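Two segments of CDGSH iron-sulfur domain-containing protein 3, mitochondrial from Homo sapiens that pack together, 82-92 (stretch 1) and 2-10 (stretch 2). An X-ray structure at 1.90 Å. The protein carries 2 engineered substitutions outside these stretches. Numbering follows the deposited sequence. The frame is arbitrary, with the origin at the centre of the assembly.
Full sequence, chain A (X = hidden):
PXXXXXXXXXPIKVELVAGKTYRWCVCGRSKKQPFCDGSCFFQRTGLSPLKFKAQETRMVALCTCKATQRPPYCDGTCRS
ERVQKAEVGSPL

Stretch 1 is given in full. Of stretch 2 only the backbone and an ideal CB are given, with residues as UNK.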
# COMPACT_ATOMS: atom_id res chain seq x y z
N ARG A 82 -11.64 10.46 -8.15
CA ARG A 82 -12.22 9.30 -7.49
C ARG A 82 -11.51 9.01 -6.15
O ARG A 82 -12.16 8.75 -5.14
CB ARG A 82 -12.14 8.12 -8.45
CG ARG A 82 -12.69 6.87 -7.94
CD ARG A 82 -12.97 5.89 -9.08
NE ARG A 82 -13.79 4.75 -8.63
CZ ARG A 82 -13.37 3.49 -8.51
NH1 ARG A 82 -12.12 3.15 -8.81
NH2 ARG A 82 -14.22 2.56 -8.07
N VAL A 83 -10.18 9.01 -6.13
CA VAL A 83 -9.47 8.71 -4.89
C VAL A 83 -9.50 9.91 -3.94
O VAL A 83 -9.63 9.75 -2.73
CB VAL A 83 -8.02 8.26 -5.18
CG1 VAL A 83 -7.18 8.16 -3.87
CG2 VAL A 83 -8.04 6.88 -5.86
N GLN A 84 -9.34 11.13 -4.46
CA GLN A 84 -9.27 12.25 -3.54
C GLN A 84 -10.59 12.46 -2.80
O GLN A 84 -10.60 12.96 -1.67
CB GLN A 84 -8.86 13.51 -4.28
CG GLN A 84 -7.36 13.58 -4.62
CD GLN A 84 -6.49 13.38 -3.38
OE1 GLN A 84 -6.58 14.16 -2.43
NE2 GLN A 84 -5.69 12.31 -3.36
N LYS A 85 -11.71 12.06 -3.40
CA LYS A 85 -13.03 12.16 -2.76
C LYS A 85 -13.36 10.95 -1.92
O LYS A 85 -14.44 10.92 -1.32
CB LYS A 85 -14.14 12.33 -3.80
CG LYS A 85 -14.11 13.64 -4.53
CD LYS A 85 -15.07 13.56 -5.69
CE LYS A 85 -15.12 14.82 -6.47
NZ LYS A 85 -16.18 14.62 -7.43
N ALA A 86 -12.51 9.92 -1.92
CA ALA A 86 -12.82 8.71 -1.17
C ALA A 86 -12.64 8.96 0.31
O ALA A 86 -11.95 9.88 0.73
CB ALA A 86 -11.94 7.54 -1.62
N GLU A 87 -13.26 8.12 1.13
CA GLU A 87 -13.10 8.24 2.57
C GLU A 87 -12.04 7.24 3.02
O GLU A 87 -12.11 6.06 2.66
CB GLU A 87 -14.42 7.99 3.29
CG GLU A 87 -14.31 8.18 4.79
CD GLU A 87 -15.61 7.91 5.50
OE1 GLU A 87 -16.65 8.40 5.01
OE2 GLU A 87 -15.60 7.19 6.54
N VAL A 88 -11.07 7.71 3.81
CA VAL A 88 -10.09 6.76 4.31
C VAL A 88 -10.81 5.72 5.14
O VAL A 88 -11.75 6.02 5.90
CB VAL A 88 -8.95 7.45 5.12
CG1 VAL A 88 -8.20 8.45 4.24
CG2 VAL A 88 -9.48 8.12 6.36
N GLY A 89 -10.39 4.47 4.99
CA GLY A 89 -10.98 3.37 5.72
C GLY A 89 -12.13 2.68 5.02
O GLY A 89 -12.58 1.63 5.49
N SER A 90 -12.59 3.23 3.91
CA SER A 90 -13.61 2.68 3.04
C SER A 90 -13.04 2.22 1.69
O SER A 90 -12.02 2.75 1.22
CB SER A 90 -14.71 3.73 2.77
OG SER A 90 -15.44 4.02 3.96
N PRO A 91 -13.71 1.27 1.04
CA PRO A 91 -13.29 0.83 -0.29
C PRO A 91 -13.54 1.94 -1.29
O PRO A 91 -14.37 2.83 -1.09
CB PRO A 91 -14.16 -0.40 -0.57
CG PRO A 91 -15.25 -0.38 0.43
CD PRO A 91 -14.95 0.60 1.49
N LEU A 92 -12.77 1.90 -2.37
CA LEU A 92 -12.88 2.94 -3.38
C LEU A 92 -14.18 2.75 -4.16
O LEU A 92 -14.65 1.61 -4.43
CB LEU A 92 -11.65 2.93 -4.31
CG LEU A 92 -11.48 4.07 -5.32
CD1 LEU A 92 -11.41 5.41 -4.61
CD2 LEU A 92 -10.23 3.87 -6.17
OXT LEU A 92 -14.80 3.76 -4.50
N UNK A 2 -11.67 -10.11 1.67
CA UNK A 2 -12.29 -8.83 1.94
C UNK A 2 -11.95 -7.82 0.84
O UNK A 2 -10.96 -7.98 0.11
CB UNK A 2 -11.85 -8.30 3.31
N UNK A 3 -12.77 -6.77 0.71
CA UNK A 3 -12.41 -5.63 -0.15
C UNK A 3 -11.21 -4.88 0.45
O UNK A 3 -11.08 -4.77 1.65
CB UNK A 3 -13.60 -4.68 -0.32
N UNK A 4 -10.33 -4.35 -0.41
CA UNK A 4 -9.33 -3.46 0.15
C UNK A 4 -9.95 -2.10 0.46
O UNK A 4 -10.99 -1.71 -0.08
CB UNK A 4 -8.15 -3.31 -0.81
N UNK A 5 -9.28 -1.35 1.32
CA UNK A 5 -9.75 -0.02 1.69
C UNK A 5 -8.64 1.02 1.48
O UNK A 5 -7.45 0.71 1.37
CB UNK A 5 -10.23 -0.01 3.14
N UNK A 6 -9.06 2.27 1.31
CA UNK A 6 -8.12 3.38 1.11
C UNK A 6 -7.49 3.72 2.47
O UNK A 6 -8.19 4.11 3.41
CB UNK A 6 -8.82 4.60 0.51
N UNK A 7 -6.17 3.53 2.59
CA UNK A 7 -5.51 3.85 3.86
C UNK A 7 -5.19 5.33 3.98
O UNK A 7 -5.33 5.93 5.06
CB UNK A 7 -4.22 3.03 4.01
N UNK A 8 -4.69 5.92 2.90
CA UNK A 8 -4.37 7.34 2.87
C UNK A 8 -4.54 7.75 1.43
O UNK A 8 -4.71 6.91 0.55
CB UNK A 8 -2.96 7.64 3.39
N UNK A 9 -4.44 9.06 1.19
CA UNK A 9 -4.66 9.64 -0.12
C UNK A 9 -3.42 10.28 -0.70
O UNK A 9 -3.50 10.92 -1.74
CB UNK A 9 -5.78 10.68 -0.05
N UNK A 10 -2.26 10.11 -0.06
CA UNK A 10 -0.99 10.55 -0.62
C UNK A 10 0.02 9.44 -0.35
O UNK A 10 -0.01 8.85 0.75
CB UNK A 10 -0.54 11.88 -0.02

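Position 2 lies out of reach: its ideal CB has no atom of stretch 1 within 5.5 Å. The contact therefore sets no preference, and the deposited residue is Ala-2.

At position 3 the CA-to-CB bond points toward stretch 1, and the ideal CB sits 4.3 Å from CB of Pro-91. Beyond the proline lies the C-terminal carboxylate of Leu-92, so the site offers an apolar surface followed by negative charge. A long aliphatic chain, or a lysine or arginine, would suit it. The deposited residue is Arg-3. Its CZ comes 3.6 Å from CB of Pro-91, which covers one face of the guanidinium, and its NH2 is 3.6 Å from O of Leu-92.

The bond at position 4 points away, and many residues, small or polar ones among them, would be tolerated. The carbonyl O of position 4 is 3.4 Å from CA of Pro-91, a CA-H...O contact. The residue is Ser-4; a water O donates to its O (2.9 Å) and accepts from N of Leu-92 (2.8 Å), linking the two stretches.

Position 5 points sideways. Its ideal CB is 3.7 Å from O of Gly-89 and 3.8 Å from O of Ser-90. The nearest amide of stretch 1, N of Ser-90, donates to O of Glu-87 (3.1 Å), and the ring of Pro-91 offers apolar surface, so a compact aliphatic side chain fits well; threonine or alanine is also conceivable. Val-5 is found, with CG1 3.6 Å from O of Gly-89 and 4.3 Å from CD of Pro-91.

Position 6 is held by its backbone on both its polar groups. Its N donates to O of Ser-90 (3.0 Å, 175°), and its O accepts from N of Gly-89 (2.7 Å, 171°). The acceptor and donor belong to the type II turn from Glu-87 to Ser-90. The CB points sideways, with the methyl of Ala-86 and the side chain of Leu-92 offering apolar surface, so valine, isoleucine or leucine would suit. Val-6, with chi1 in t, places CG2 4.2 Å from CB of Ala-86 and 4.3 Å from CB of Leu-92.

Positions 7 and 8 both point away, leaving the choice wide. They are Ala-7 and Leu-8; CG1 of Val-88 packs 3.9 Å from O of Ala-7 and 4.2 Å from CA of Leu-8.

Position 9 points toward stretch 1, its ideal CB 3.7 Å from NE2 of Gln-84. Farther out, the carbonyls of Gln-84 and Ala-86 present acceptors, which favours a long donor, lysine or perhaps arginine. Lys-9 extends through t rotamers at chi2 to chi4, and its NZ donates to O of Gln-84 (2.7 Å). In return, NE2 of Gln-84 donates to O of Lys-9 (3.1 Å, 145°). CD of Lys-9 passes 3.5 Å from O of Val-83.

Position 10, with no atom of stretch 1 within 5.5 Å of its ideal CB, is unconstrained here; it is Thr-10.

Stretch 2 (2-10) ARSVVALKT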
# COMPACT_ATOMS: atom_id res chain seq x y z
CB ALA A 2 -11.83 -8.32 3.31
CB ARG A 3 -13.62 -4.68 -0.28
CG ARG A 3 -14.84 -5.36 -0.96
CD ARG A 3 -16.06 -4.41 -1.15
NE ARG A 3 -15.82 -3.40 -2.18
CZ ARG A 3 -16.58 -2.32 -2.37
NH1 ARG A 3 -17.66 -2.09 -1.61
NH2 ARG A 3 -16.26 -1.46 -3.32
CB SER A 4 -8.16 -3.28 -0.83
OG SER A 4 -8.66 -2.64 -1.99
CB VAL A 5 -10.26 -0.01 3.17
CG1 VAL A 5 -11.41 -1.06 3.35
CG2 VAL A 5 -9.11 -0.28 4.18
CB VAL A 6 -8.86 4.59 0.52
CG1 VAL A 6 -7.97 5.82 0.49
CG2 VAL A 6 -9.42 4.30 -0.84
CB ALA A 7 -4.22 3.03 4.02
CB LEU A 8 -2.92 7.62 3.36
CG LEU A 8 -2.60 7.16 4.78
CD1 LEU A 8 -1.12 6.93 5.01
CD2 LEU A 8 -3.17 8.22 5.76
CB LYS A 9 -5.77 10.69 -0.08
CG LYS A 9 -7.14 10.09 0.13
CD LYS A 9 -8.15 11.25 0.07
CE LYS A 9 -9.42 10.84 0.67
NZ LYS A 9 -10.36 12.02 0.80
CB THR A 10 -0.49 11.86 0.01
OG1 THR A 10 -0.32 11.66 1.41
CG2 THR A 10 -1.50 12.91 -0.12
O HOH W 1 -10.57 0.09 -2.35
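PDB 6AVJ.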